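Local coordinates for protein coronin (Toxoplasma gondii, PDB 4OZU) that binds actin, probably as filaments, and contributes to host-cell invasion and egress by the parasite, this chain being its WD40 beta-propeller domain, at residues G56-L61 and A73-H78; G77-I82 and I103-Q108. One frame throughout, in Å; residues are numbered along the deposited sequence. Where two conformers were deposited one is given.

Contact 1 (G56-L61 and A73-H78)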
ATOM      1  N   GLY A  56       0.312   2.862  21.106  1.00 36.18           N
ATOM      2  CA  GLY A  56       1.120   2.690  19.919  1.00 33.43           C
ATOM      3  C   GLY A  56       1.960   3.917  19.632  1.00 36.65           C
ATOM      4  O   GLY A  56       1.509   5.053  19.795  1.00 32.40           O
ATOM      5  N   VAL A  57       3.194   3.677  19.210  1.00 35.54           N
ATOM      6  CA  VAL A  57       4.101   4.745  18.828  1.00 31.23           C
ATOM      7  C   VAL A  57       4.648   4.437  17.462  1.00 32.86           C
ATOM      8  O   VAL A  57       5.007   3.297  17.167  1.00 30.51           O
ATOM      9  CB  VAL A  57       5.263   4.907  19.835  1.00 33.22           C
ATOM     10  CG1 VAL A  57       6.243   5.984  19.371  1.00 49.81           C
ATOM     11  CG2 VAL A  57       4.718   5.255  21.196  1.00 35.19           C
ATOM     12  N   LEU A  58       4.693   5.470  16.631  1.00 29.61           N
ATOM     13  CA  LEU A  58       5.267   5.391  15.304  1.00 31.16           C
ATOM     14  C   LEU A  58       6.651   6.020  15.320  1.00 32.34           C
ATOM     15  O   LEU A  58       6.816   7.151  15.777  1.00 32.49           O
ATOM     16  CB  LEU A  58       4.362   6.111  14.310  1.00 49.90           C
ATOM     17  CG  LEU A  58       4.331   5.674  12.851  1.00 49.14           C
ATOM     18  CD1 LEU A  58       3.945   4.211  12.704  1.00 27.75           C
ATOM     19  CD2 LEU A  58       3.350   6.567  12.112  1.00 30.40           C
ATOM     20  N   GLY A  59       7.647   5.276  14.852  1.00 35.33           N
ATOM     21  CA  GLY A  59       8.957   5.843  14.602  1.00 35.59           C
ATOM     22  C   GLY A  59       8.953   6.466  13.221  1.00 29.17           C
ATOM     23  O   GLY A  59       8.432   5.869  12.277  1.00 30.87           O
ATOM     24  N   ILE A  60       9.509   7.670  13.110  1.00 35.44           N
ATOM     25  CA  ILE A  60       9.610   8.364  11.831  1.00 32.51           C
ATOM     26  C   ILE A  60      11.079   8.598  11.487  1.00 36.30           C
ATOM     27  O   ILE A  60      11.783   9.355  12.166  1.00 31.82           O
ATOM     28  CB  ILE A  60       8.838   9.711  11.845  1.00 28.58           C
ATOM     29  CG1 ILE A  60       7.348   9.479  12.107  1.00 32.08           C
ATOM     30  CG2 ILE A  60       9.023  10.459  10.526  1.00 37.60           C
ATOM     31  CD1 ILE A  60       6.632   8.680  11.030  1.00 24.46           C
ATOM     32  N   LEU A  61      11.528   7.922  10.432  1.00 33.32           N
ATOM     33  CA  LEU A  61      12.906   8.004   9.962  1.00 37.09           C
ATOM     34  C   LEU A  61      12.951   8.767   8.654  1.00 27.73           C
ATOM     35  O   LEU A  61      11.979   8.757   7.900  1.00 25.09           O
ATOM     36  CB  LEU A  61      13.497   6.609   9.744  1.00 33.17           C
ATOM     37  CG  LEU A  61      13.756   5.692  10.939  1.00 58.57           C
ATOM     38  CD1 LEU A  61      12.468   5.226  11.591  1.00 75.46           C
ATOM     39  CD2 LEU A  61      14.578   4.502  10.474  1.00 44.46           C
ATOM     40  N   ALA A  73      12.170  10.254  15.048  1.00 37.82           N
ATOM     41  CA  ALA A  73      11.135  11.100  15.615  1.00 37.77           C
ATOM     42  C   ALA A  73       9.991  10.194  16.067  1.00 34.41           C
ATOM     43  O   ALA A  73       9.898   9.048  15.620  1.00 34.26           O
ATOM     44  CB  ALA A  73      10.664  12.122  14.598  1.00 37.72           C
ATOM     45  N   LYS A  74       9.131  10.697  16.949  1.00 33.67           N
ATOM     46  CA  LYS A  74       8.078   9.875  17.539  1.00 32.08           C
ATOM     47  C   LYS A  74       6.689  10.465  17.357  1.00 30.82           C
ATOM     48  O   LYS A  74       6.472  11.657  17.569  1.00 37.48           O
ATOM     49  CB  LYS A  74       8.328   9.678  19.031  1.00 39.29           C
ATOM     50  CG  LYS A  74       9.699   9.143  19.376  1.00 46.59           C
ATOM     51  CD  LYS A  74       9.890   7.723  18.893  1.00 42.31           C
ATOM     52  CE  LYS A  74      11.232   7.187  19.361  1.00 64.28           C
ATOM     53  NZ  LYS A  74      11.465   5.803  18.895  1.00 73.81           N
ATOM     54  N   ILE A  75       5.747   9.609  16.981  1.00 30.95           N
ATOM     55  CA  ILE A  75       4.341   9.968  16.953  1.00 31.09           C
ATOM     56  C   ILE A  75       3.618   9.108  17.986  1.00 36.23           C
ATOM     57  O   ILE A  75       3.633   7.882  17.894  1.00 33.29           O
ATOM     58  CB  ILE A  75       3.739   9.774  15.542  1.00 26.30           C
ATOM     59  CG1 ILE A  75       4.423  10.718  14.554  1.00 26.07           C
ATOM     60  CG2 ILE A  75       2.224  10.020  15.555  1.00 29.30           C
ATOM     61  CD1 ILE A  75       3.923  10.596  13.123  1.00 26.11           C
ATOM     62  N   LYS A  76       3.005   9.758  18.974  1.00 32.35           N
ATOM     63  CA  LYS A  76       2.313   9.056  20.059  1.00 31.70           C
ATOM     64  C   LYS A  76       0.790   9.188  19.887  1.00 35.58           C
ATOM     65  O   LYS A  76       0.261   8.825  18.841  1.00 37.63           O
ATOM     66  CB  LYS A  76       2.781   9.596  21.411  1.00 46.95           C
ATOM     67  CG  LYS A  76       4.285   9.451  21.629  1.00 42.91           C
ATOM     68  CD  LYS A  76       4.694   9.842  23.040  1.00 49.56           C
ATOM     69  CE  LYS A  76       6.195   9.697  23.252  1.00 69.63           C
ATOM     70  NZ  LYS A  76       6.657   8.287  23.127  1.00 87.39           N
ATOM     71  N   GLY A  77       0.084   9.683  20.899  1.00 42.29           N
ATOM     72  CA  GLY A  77      -1.349   9.916  20.773  1.00 39.31           C
ATOM     73  C   GLY A  77      -2.202   8.662  20.881  1.00 41.96           C
ATOM     74  O   GLY A  77      -3.204   8.647  21.601  1.00 39.27           O
ATOM     75  N   HIS A  78      -1.809   7.612  20.166  1.00 36.76           N
ATOM     76  CA  HIS A  78      -2.523   6.335  20.200  1.00 38.29           C
ATOM     77  C   HIS A  78      -2.600   5.773  21.613  1.00 38.58           C
ATOM     78  O   HIS A  78      -1.662   5.922  22.392  1.00 37.70           O
ATOM     79  CB  HIS A  78      -1.842   5.310  19.290  1.00 38.87           C
ATOM     80  CG  HIS A  78      -1.417   5.861  17.966  1.00 34.02           C
ATOM     81  ND1 HIS A  78      -0.134   6.307  17.725  1.00 32.22           N
ATOM     82  CD2 HIS A  78      -2.099   6.033  16.810  1.00 29.73           C
ATOM     83  CE1 HIS A  78      -0.047   6.732  16.476  1.00 36.57           C
ATOM     84  NE2 HIS A  78      -1.226   6.575  15.900  1.00 27.93           N
TER
HETATM   85  O   HOH W   1       1.176   6.454  22.052  0.99 34.22           O

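Contact 2 (G77-I82 and I103-Q108)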
ATOM      1  N   GLY A  77       0.084   9.683  20.899  1.00 42.29           N
ATOM      2  CA  GLY A  77      -1.349   9.916  20.773  1.00 39.31           C
ATOM      3  C   GLY A  77      -2.202   8.662  20.881  1.00 41.96           C
ATOM      4  O   GLY A  77      -3.204   8.647  21.601  1.00 39.27           O
ATOM      5  N   HIS A  78      -1.809   7.612  20.166  1.00 36.76           N
ATOM      6  CA  HIS A  78      -2.523   6.335  20.200  1.00 38.29           C
ATOM      7  C   HIS A  78      -2.600   5.773  21.613  1.00 38.58           C
ATOM      8  O   HIS A  78      -1.662   5.922  22.392  1.00 37.70           O
ATOM      9  CB  HIS A  78      -1.842   5.310  19.290  1.00 38.87           C
ATOM     10  CG  HIS A  78      -1.417   5.861  17.966  1.00 34.02           C
ATOM     11  ND1 HIS A  78      -0.134   6.307  17.725  1.00 32.22           N
ATOM     12  CD2 HIS A  78      -2.099   6.033  16.810  1.00 29.73           C
ATOM     13  CE1 HIS A  78      -0.047   6.732  16.476  1.00 36.57           C
ATOM     14  NE2 HIS A  78      -1.226   6.575  15.900  1.00 27.93           N
ATOM     15  N   THR A  79      -3.712   5.114  21.932  1.00 35.26           N
ATOM     16  CA  THR A  79      -3.897   4.507  23.247  1.00 49.50           C
ATOM     17  C   THR A  79      -3.854   2.979  23.137  1.00 39.01           C
ATOM     18  O   THR A  79      -3.866   2.268  24.141  1.00 41.55           O
ATOM     19  CB  THR A  79      -5.220   4.969  23.902  1.00 43.83           C
ATOM     20  OG1 THR A  79      -6.346   4.346  23.267  1.00 38.63           O
ATOM     21  CG2 THR A  79      -5.351   6.487  23.811  1.00 38.76           C
ATOM     22  N   ALA A  80      -3.765   2.484  21.906  1.00 45.47           N
ATOM     23  CA  ALA A  80      -3.590   1.058  21.655  1.00 37.83           C
ATOM     24  C   ALA A  80      -2.652   0.881  20.461  1.00 42.36           C
ATOM     25  O   ALA A  80      -2.049   1.844  20.004  1.00 34.11           O
ATOM     26  CB  ALA A  80      -4.937   0.385  21.414  1.00 38.31           C
ATOM     27  N   SER A  81      -2.533  -0.343  19.962  0.67 35.93           N
ATOM     28  CA  SER A  81      -1.560  -0.637  18.914  0.67 34.30           C
ATOM     29  C   SER A  81      -1.970  -0.057  17.569  0.67 41.02           C
ATOM     30  O   SER A  81      -3.154   0.109  17.280  0.67 31.36           O
ATOM     31  CB  SER A  81      -1.365  -2.146  18.771  0.67 39.11           C
ATOM     32  OG  SER A  81      -2.500  -2.744  18.172  0.67 42.89           O
ATOM     33  N   ILE A  82      -0.968   0.234  16.748  0.67 26.52           N
ATOM     34  CA  ILE A  82      -1.186   0.743  15.404  0.67 28.98           C
ATOM     35  C   ILE A  82      -1.413  -0.416  14.438  0.67 28.76           C
ATOM     36  O   ILE A  82      -0.582  -1.322  14.336  0.67 31.57           O
ATOM     37  CB  ILE A  82       0.009   1.588  14.926  0.67 26.26           C
ATOM     38  CG1 ILE A  82       0.198   2.803  15.837  0.67 25.92           C
ATOM     39  CG2 ILE A  82      -0.194   2.045  13.489  0.67 28.83           C
ATOM     40  CD1 ILE A  82       1.579   3.441  15.739  0.67 46.97           C
ATOM     41  N   ILE A 103      -9.848   4.689  16.629  1.00 28.43           N
ATOM     42  CA  ILE A 103      -9.675   6.048  16.133  1.00 25.25           C
ATOM     43  C   ILE A 103      -8.691   6.107  14.963  1.00 25.93           C
ATOM     44  O   ILE A 103      -7.622   5.494  15.001  1.00 29.88           O
ATOM     45  CB  ILE A 103      -9.198   6.977  17.272  1.00 28.30           C
ATOM     46  CG1 ILE A 103     -10.279   7.046  18.355  1.00 36.61           C
ATOM     47  CG2 ILE A 103      -8.885   8.378  16.744  1.00 27.77           C
ATOM     48  CD1 ILE A 103      -9.840   7.716  19.647  1.00 38.27           C
ATOM     49  N   VAL A 104      -9.073   6.836  13.915  1.00 23.89           N
ATOM     50  CA  VAL A 104      -8.156   7.168  12.834  1.00 21.78           C
ATOM     51  C   VAL A 104      -7.625   8.569  13.098  1.00 24.17           C
ATOM     52  O   VAL A 104      -8.396   9.498  13.325  1.00 27.22           O
ATOM     53  CB  VAL A 104      -8.829   7.102  11.441  1.00 22.33           C
ATOM     54  CG1 VAL A 104      -7.840   7.494  10.345  1.00 22.20           C
ATOM     55  CG2 VAL A 104      -9.366   5.707  11.176  1.00 27.42           C
ATOM     56  N   ARG A 105      -6.300   8.705  13.086  1.00 22.64           N
ATOM     57  CA  ARG A 105      -5.641   9.967  13.400  1.00 22.76           C
ATOM     58  C   ARG A 105      -4.881  10.487  12.188  1.00 22.67           C
ATOM     59  O   ARG A 105      -4.161   9.736  11.542  1.00 23.36           O
ATOM     60  CB  ARG A 105      -4.685   9.786  14.582  1.00 26.57           C
ATOM     61  CG  ARG A 105      -5.393   9.477  15.891  1.00 26.12           C
ATOM     62  CD  ARG A 105      -4.412   9.126  17.003  1.00 28.19           C
ATOM     63  NE  ARG A 105      -5.090   8.949  18.289  1.00 28.80           N
ATOM     64  CZ  ARG A 105      -5.663   7.820  18.697  1.00 28.90           C
ATOM     65  NH1 ARG A 105      -5.654   6.741  17.926  1.00 29.35           N
ATOM     66  NH2 ARG A 105      -6.248   7.762  19.892  1.00 33.72           N
ATOM     67  N   ILE A 106      -5.069  11.767  11.882  1.00 22.83           N
ATOM     68  CA  ILE A 106      -4.320  12.429  10.818  1.00 24.63           C
ATOM     69  C   ILE A 106      -3.224  13.257  11.471  1.00 25.50           C
ATOM     70  O   ILE A 106      -3.485  14.042  12.382  1.00 27.67           O
ATOM     71  CB  ILE A 106      -5.209  13.339   9.937  1.00 28.02           C
ATOM     72  CG1 ILE A 106      -6.500  12.622   9.520  1.00 24.47           C
ATOM     73  CG2 ILE A 106      -4.439  13.800   8.710  1.00 27.01           C
ATOM     74  CD1 ILE A 106      -6.288  11.300   8.832  1.00 21.34           C
ATOM     75  N   TRP A 107      -1.999  13.070  11.001  1.00 26.11           N
ATOM     76  CA  TRP A 107      -0.831  13.702  11.592  1.00 28.64           C
ATOM     77  C   TRP A 107      -0.170  14.673  10.625  1.00 27.72           C
ATOM     78  O   TRP A 107      -0.156  14.433   9.420  1.00 30.08           O
ATOM     79  CB  TRP A 107       0.180  12.639  12.002  1.00 28.58           C
ATOM     80  CG  TRP A 107      -0.343  11.648  12.972  1.00 29.16           C
ATOM     81  CD1 TRP A 107      -0.789  10.391  12.696  1.00 24.06           C
ATOM     82  CD2 TRP A 107      -0.462  11.816  14.391  1.00 31.25           C
ATOM     83  NE1 TRP A 107      -1.177   9.763  13.854  1.00 29.10           N
ATOM     84  CE2 TRP A 107      -0.990  10.617  14.908  1.00 29.26           C
ATOM     85  CE3 TRP A 107      -0.176  12.862  15.270  1.00 26.39           C
ATOM     86  CZ2 TRP A 107      -1.238  10.438  16.264  1.00 29.92           C
ATOM     87  CZ3 TRP A 107      -0.420  12.682  16.617  1.00 30.30           C
ATOM     88  CH2 TRP A 107      -0.947  11.478  17.101  1.00 33.17           C
ATOM     89  N   GLN A 108       0.384  15.756  11.163  1.00 26.70           N
ATOM     90  CA  GLN A 108       1.186  16.691  10.379  1.00 31.31           C
ATOM     91  C   GLN A 108       2.569  16.856  10.995  1.00 30.23           C
ATOM     92  O   GLN A 108       2.718  17.449  12.067  1.00 28.80           O
ATOM     93  CB  GLN A 108       0.499  18.049  10.276  1.00 29.62           C
ATOM     94  CG  GLN A 108       1.202  19.009   9.327  1.00 37.62           C
ATOM     95  CD  GLN A 108       0.414  20.278   9.090  1.00 60.86           C
ATOM     96  OE1 GLN A 108      -0.366  20.707   9.939  1.00 72.99           O
ATOM     97  NE2 GLN A 108       0.608  20.883   7.925  1.00 58.46           N
TER

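Contact 1 (G56-L61 and A73-H78)
The imidazole of H78 has I82 over one face, its CG1 above the ring centre, and the carbonyl oxygen of G56 at its edge, near the ring plane. This closes the end of a pairing between the neighbouring strands 58-62 and 73-75 of one WD40 propeller blade. H78 ND1 donates to G56 O over 2.9 Å, though the bond is bent (140° at the hydrogen) and the donor stands well above the carbonyl plane, while H78 NE2 is hydrogen-bonded to T97 OG1. Water 1 donates to the same G56 oxygen from 2.7 Å and also to H78 O, so two donors hold G56 O. In the antiparallel pairing, L58 and I75 exchange straight N-H...O bonds, 2.9 Å from L58 N to I75 O; I60 and A73 form the next hydrogen-bonded pair, less straight, with I60 N above the A73 carbonyl plane. L58, I60, A73 and I75 lie on one apolar face, where L58 and I75 pack on L95 of the next blade. K74, on the other face, bends at chi2 and makes a cation-pi contact with W50. I75 CG1 lies anti to its carbonyl carbon, the chain then extended, which brings I75 CD1 to 3.7 Å from I60 CG1.

Contact 2 (G77-I82 and I103-Q108)
R105 leaves its strand with CG anti to the carbonyl carbon and stays extended to NE (chi2 173°, chi3 175°), which carries the guanidinium along the loop 77-79; W107, with CG likewise anti to its carbonyl carbon, delivers the indole to the same loop two residues on. The guanidinium is sandwiched: H78 CA sits 3.8 Å above one face, over its centre, and I103 CG2 covers the opposite face at the same height. Its nearest oxygen across the contact, G77 O, is 3.6 Å from R105 NH2 and makes no bond; the charge is paired instead with D101, whose OD2 also binds T79 OG1 and whose OD1 takes I103 N, so this turn residue positions both sides of the contact.

The indole comes in edge first. W107 CH2 lies 4.0 Å from G77 CA, close to the indole plane, at a glycine with no side chain to block the approach and with positive phi. H78 NE2 is likewise at the indole edge, 3.8 Å from W107 NE1, but the two nitrogens meet through T97 OG1, hydrogen-bonded to both. This is the Trp-Thr-His part of the WD40 structural tetrad. The rings are oblique, their planes 58° apart. R105 NH1 packs 3.8 Å from H78 CD2. It is 4.9 Å from H78 NE2, so the arginine's charge, partly offset by D101, may disfavour a protonated imidazole.

The loop 77-82 leads from strand 73-75 into strand 82-87, while strand 104-108 lies between 94-99, which supplies T97, and 124-126.

Overall arrangement
Both contacts are largely buried and share G77 and H78, yet they join different elements. Contact 1 ties two strands within one propeller blade, mainly through backbone bonds and an apolar face; contact 2 sets the connection to the following blade against that blade's third strand, using side-chain packing, with its polar groups satisfied by T97 and D101. Contact 2 reaches the surface at T79, whereas the more solvent-facing parts of contact 1 are its two lysines. Their centres are 9 Å apart, and they touch directly: G56 N lies 2.8 Å from A80 O, a probable hydrogen bond, and I75 CG2 packs 3.3 Å from W107 CE2, joining the two blades.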